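Local coordinates for protein DotI (PDB 3WZ4) that forms part of the inner-membrane complex essential for type IVB secretion in Legionella pneumophila, represented here by its periplasmic domain, at residues A20-N25 and M94-T99; V98-A103 and T107-V112. One frame throughout, in Å; residues are numbered along the deposited sequence.

Contact 1: A20-N25 and M94-T99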
# COMPACT_ATOMS: atom_id res chain seq x y z
N ALA A 20 -4.56 1.51 -3.45
CA ALA A 20 -4.75 2.87 -2.98
C ALA A 20 -3.44 3.64 -2.96
O ALA A 20 -3.40 4.83 -3.29
CB ALA A 20 -5.39 2.87 -1.60
N ALA A 21 -2.36 2.97 -2.57
CA ALA A 21 -1.05 3.59 -2.50
C ALA A 21 -0.55 4.07 -3.87
O ALA A 21 0.29 4.96 -3.95
CB ALA A 21 -0.04 2.64 -1.88
N PHE A 22 -1.08 3.49 -4.94
CA PHE A 22 -0.67 3.87 -6.28
C PHE A 22 -1.82 4.51 -7.06
O PHE A 22 -1.90 4.38 -8.28
CB PHE A 22 -0.10 2.67 -7.04
CG PHE A 22 1.23 2.21 -6.52
CD1 PHE A 22 2.40 2.78 -6.99
CD2 PHE A 22 1.31 1.22 -5.56
CE1 PHE A 22 3.63 2.37 -6.51
CE2 PHE A 22 2.54 0.80 -5.08
CZ PHE A 22 3.70 1.37 -5.56
N THR A 23 -2.70 5.19 -6.34
CA THR A 23 -3.84 5.86 -6.96
C THR A 23 -3.89 7.32 -6.51
O THR A 23 -4.55 7.65 -5.53
CB THR A 23 -5.17 5.15 -6.62
OG1 THR A 23 -5.08 3.76 -6.98
CG2 THR A 23 -6.33 5.78 -7.38
N TYR A 24 -3.18 8.18 -7.23
CA TYR A 24 -3.12 9.60 -6.91
C TYR A 24 -2.62 10.40 -8.11
O TYR A 24 -2.32 9.83 -9.16
CB TYR A 24 -2.21 9.83 -5.70
CG TYR A 24 -0.74 9.55 -5.98
CD1 TYR A 24 -0.23 8.27 -5.89
CD2 TYR A 24 0.12 10.58 -6.34
CE1 TYR A 24 1.11 8.01 -6.15
CE2 TYR A 24 1.46 10.33 -6.60
CZ TYR A 24 1.95 9.05 -6.50
OH TYR A 24 3.28 8.80 -6.76
N ASN A 25 -2.54 11.72 -7.95
CA ASN A 25 -2.09 12.58 -9.05
C ASN A 25 -1.50 13.90 -8.57
O ASN A 25 -1.51 14.20 -7.37
CB ASN A 25 -3.22 12.84 -10.05
CG ASN A 25 -4.43 13.49 -9.40
OD1 ASN A 25 -4.38 14.65 -9.01
ND2 ASN A 25 -5.52 12.74 -9.30
N MSE A 94 1.58 -9.19 -3.45
CA MSE A 94 0.75 -9.05 -4.64
C MSE A 94 1.49 -8.26 -5.72
O MSE A 94 2.04 -7.20 -5.45
CB MSE A 94 -0.57 -8.35 -4.30
CG MSE A 94 -1.63 -8.46 -5.40
SE MSE A 94 -3.30 -7.55 -4.97
CE MSE A 94 -2.67 -5.71 -5.13
N PRO A 95 1.50 -8.79 -6.95
CA PRO A 95 2.08 -8.08 -8.10
C PRO A 95 1.08 -7.10 -8.70
O PRO A 95 -0.12 -7.38 -8.72
CB PRO A 95 2.36 -9.22 -9.08
CG PRO A 95 1.27 -10.20 -8.81
CD PRO A 95 0.99 -10.12 -7.33
N ILE A 96 1.56 -5.96 -9.17
CA ILE A 96 0.68 -4.95 -9.73
C ILE A 96 1.27 -4.32 -10.99
O ILE A 96 2.48 -4.38 -11.22
CB ILE A 96 0.39 -3.82 -8.71
CG1 ILE A 96 1.68 -3.08 -8.35
CG2 ILE A 96 -0.28 -4.37 -7.47
CD1 ILE A 96 1.48 -1.96 -7.34
N LEU A 97 0.40 -3.71 -11.79
CA LEU A 97 0.84 -2.92 -12.93
C LEU A 97 0.53 -1.45 -12.68
O LEU A 97 -0.63 -1.05 -12.67
CB LEU A 97 0.15 -3.39 -14.22
CG LEU A 97 0.57 -2.63 -15.48
CD1 LEU A 97 2.05 -2.84 -15.76
CD2 LEU A 97 -0.28 -3.04 -16.68
N VAL A 98 1.57 -0.65 -12.47
CA VAL A 98 1.39 0.76 -12.18
C VAL A 98 1.50 1.59 -13.46
O VAL A 98 2.35 1.33 -14.30
CB VAL A 98 2.42 1.27 -11.15
CG1 VAL A 98 2.17 2.72 -10.80
CG2 VAL A 98 2.39 0.40 -9.90
N THR A 99 0.62 2.59 -13.59
CA THR A 99 0.61 3.46 -14.76
C THR A 99 0.77 4.93 -14.37
O THR A 99 -0.04 5.48 -13.62
CB THR A 99 -0.68 3.29 -15.57
OG1 THR A 99 -0.77 1.94 -16.05
CG2 THR A 99 -0.71 4.24 -16.76
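Phe22 reaches across from the loop that follows helix 7-21 to lay its ring against Ile96 and Val98, two residues on the same side of a strand, and these three buried side chains make up the whole contact. Val98 takes one face of the ring. Its CG2 methyl stands 3.7 Å above the plane of Phe22, offset toward the rim, and lies 4.1 Å from the ring centroid, close enough to the ring normal to count as a CH-pi contact. CG2 of Val98 is 3.8 Å from the rim atom Phe22 CD1, while CG1, equally close to CD1 but beyond the outline of the ring, reaches only that rim. Ile96 approaches from the same side of the ring plane, its terminal methyl CD1 coming obliquely to within 3.6 Å of Phe22 CD2 and almost as near to CE2. The isoleucine extends that methyl by holding CG1 between its backbone N and carbonyl carbon (chi1 63°) and keeping the chain beyond straight, CD1 anti to CA. Phe22 crosses each of its two partners at about a right angle. No hydrogen bond spans the segments, and the nearest CA atoms, those of Phe22 and Val98, are 7.0 Å apart; side chains alone bridge the layers. The backbone turns at this point, with Thr23 N bonded to Ala20 O as helix 7-21 gives way to a loop. Phe22 thus joins the helical layer to the curved antiparallel sheet, consistent with the alpha-plus-beta architecture of the NTF2 clan. Its ring also touches Ala70 on strand 67-84, while Met94, a selenomethionine further back along strand 87-101, packs on helix 7-21 at Asn15, Ala18 and Ile19.

Contact 2: V98-A103 and T107-V112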
# COMPACT_ATOMS: atom_id res chain seq x y z
N VAL A 98 1.57 -0.65 -12.47
CA VAL A 98 1.39 0.76 -12.18
C VAL A 98 1.50 1.59 -13.46
O VAL A 98 2.35 1.33 -14.30
CB VAL A 98 2.42 1.27 -11.15
CG1 VAL A 98 2.17 2.72 -10.80
CG2 VAL A 98 2.39 0.40 -9.90
N THR A 99 0.62 2.59 -13.59
CA THR A 99 0.61 3.46 -14.76
C THR A 99 0.77 4.93 -14.37
O THR A 99 -0.04 5.48 -13.62
CB THR A 99 -0.68 3.29 -15.57
OG1 THR A 99 -0.77 1.94 -16.05
CG2 THR A 99 -0.71 4.24 -16.76
N TYR A 100 1.82 5.56 -14.89
CA TYR A 100 2.03 7.00 -14.76
C TYR A 100 1.77 7.65 -16.11
O TYR A 100 2.45 7.34 -17.08
CB TYR A 100 3.47 7.29 -14.33
CG TYR A 100 3.88 6.70 -13.01
CD1 TYR A 100 4.28 5.37 -12.91
CD2 TYR A 100 3.89 7.48 -11.85
CE1 TYR A 100 4.66 4.83 -11.69
CE2 TYR A 100 4.27 6.94 -10.63
CZ TYR A 100 4.66 5.62 -10.56
OH TYR A 100 5.04 5.08 -9.36
N GLN A 101 0.79 8.54 -16.19
CA GLN A 101 0.44 9.10 -17.50
C GLN A 101 -0.06 10.53 -17.49
O GLN A 101 -0.48 11.07 -16.47
CB GLN A 101 -0.58 8.20 -18.21
CG GLN A 101 -1.98 8.26 -17.63
CD GLN A 101 -2.93 7.31 -18.33
OE1 GLN A 101 -3.27 7.50 -19.49
NE2 GLN A 101 -3.36 6.28 -17.61
N SER A 102 0.00 11.14 -18.67
CA SER A 102 -0.50 12.49 -18.91
C SER A 102 -0.77 12.62 -20.41
O SER A 102 -0.74 11.63 -21.13
CB SER A 102 0.52 13.53 -18.48
OG SER A 102 1.69 13.46 -19.29
N ALA A 103 -1.03 13.83 -20.86
CA ALA A 103 -1.25 14.07 -22.28
C ALA A 103 -0.00 13.71 -23.09
O ALA A 103 -0.10 13.25 -24.23
CB ALA A 103 -1.65 15.52 -22.53
N THR A 107 3.80 5.73 -19.01
CA THR A 107 4.81 4.78 -18.56
C THR A 107 4.23 3.77 -17.58
O THR A 107 3.49 4.14 -16.67
CB THR A 107 5.99 5.52 -17.90
OG1 THR A 107 6.63 6.36 -18.86
CG2 THR A 107 7.00 4.52 -17.34
N GLN A 108 4.58 2.50 -17.77
CA GLN A 108 4.06 1.44 -16.91
C GLN A 108 5.16 0.64 -16.21
O GLN A 108 6.24 0.44 -16.76
CB GLN A 108 3.15 0.50 -17.71
CG GLN A 108 1.86 1.15 -18.16
CD GLN A 108 0.92 0.17 -18.84
OE1 GLN A 108 1.35 -0.68 -19.62
NE2 GLN A 108 -0.37 0.28 -18.53
N GLN A 109 4.88 0.20 -14.99
CA GLN A 109 5.81 -0.60 -14.21
C GLN A 109 5.13 -1.84 -13.63
O GLN A 109 4.05 -1.75 -13.05
CB GLN A 109 6.39 0.21 -13.05
CG GLN A 109 7.29 1.36 -13.44
CD GLN A 109 7.84 2.09 -12.23
OE1 GLN A 109 7.28 2.01 -11.14
NE2 GLN A 109 8.95 2.80 -12.42
N ASN A 110 5.77 -2.99 -13.79
CA ASN A 110 5.35 -4.19 -13.08
C ASN A 110 6.06 -4.25 -11.74
O ASN A 110 7.28 -4.42 -11.68
CB ASN A 110 5.65 -5.46 -13.88
CG ASN A 110 4.84 -5.54 -15.16
OD1 ASN A 110 3.62 -5.76 -15.12
ND2 ASN A 110 5.50 -5.39 -16.30
N ASN A 111 5.30 -4.08 -10.66
CA ASN A 111 5.87 -4.12 -9.32
C ASN A 111 5.29 -5.25 -8.48
O ASN A 111 4.20 -5.75 -8.76
CB ASN A 111 5.65 -2.78 -8.61
CG ASN A 111 6.46 -1.65 -9.23
OD1 ASN A 111 7.62 -1.83 -9.60
ND2 ASN A 111 5.84 -0.48 -9.34
N VAL A 112 6.03 -5.64 -7.46
CA VAL A 112 5.52 -6.57 -6.46
C VAL A 112 5.47 -5.86 -5.12
O VAL A 112 6.47 -5.33 -4.64
CB VAL A 112 6.40 -7.82 -6.34
CG1 VAL A 112 5.73 -8.85 -5.45
CG2 VAL A 112 6.68 -8.40 -7.71
O HOH W 1 6.41 3.01 -8.94
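Tyr100 and Gln109 approach each other obliquely on one side of a beta hairpin, with ring and amide planes 74° apart. At the edge of the tyrosine ring, in its plane, sits a water that joins Tyr100 OH (2.5 Å) to Gln109 OE1 (2.6 Å), donating to the latter. Thr107 O also lies near the ring plane at an edge, while Gln109 OE1 comes obliquely to 3.9 Å from Tyr100 CE1. That amide oxygen further accepts a weak bond from Asn111 ND2, which itself rests against Val98 CG2 at 3.6 Å. On the other side of the sheet Thr99 and Gln108 run side by side. Gln108 NE2 donates to Thr99 OG1 over 3.0 Å, the hydroxyl oxygen lying close to the amide plane; the threonine presents it beside its backbone N (chi1 -62°). Between these two sides the backbones zip together in antiparallel fashion. Val98 with Gln109 and Tyr100 with Thr107 are hydrogen-bonded pairs, each joined by two N-H to O=C bonds, and Thr99 with Gln108 is the non-hydrogen-bonded pair between them. Gln108 CA adds a CH contact to Val98 O. On its far side strand 87-101 is paired with strand 67-84, through the backbones of Thr99 and Ser69. Over the tyrosine's side of the sheet comes helix 57-63, whose Asn57 and Val61 touch Tyr100.

In the fold
Strand 87-101 serves both contacts, which share Val98 and Thr99 and have centres 8 Å apart. Contact 1 belongs to the core: it ties the loop leaving helix 7-21 to the sheet and is wholly apolar. Contact 2 lies further out, about 16 Å from the centre of the chain against 8 Å for contact 1, and ties strand to neighbouring strand through backbone bonds, with amides, hydroxyls and a water added at its more exposed margin. Val98 belongs to both, one residue serving layer packing and strand pairing at once. A probable bond from Ile96 N to Asn111 O carries the pairing of contact 2 back into contact 1.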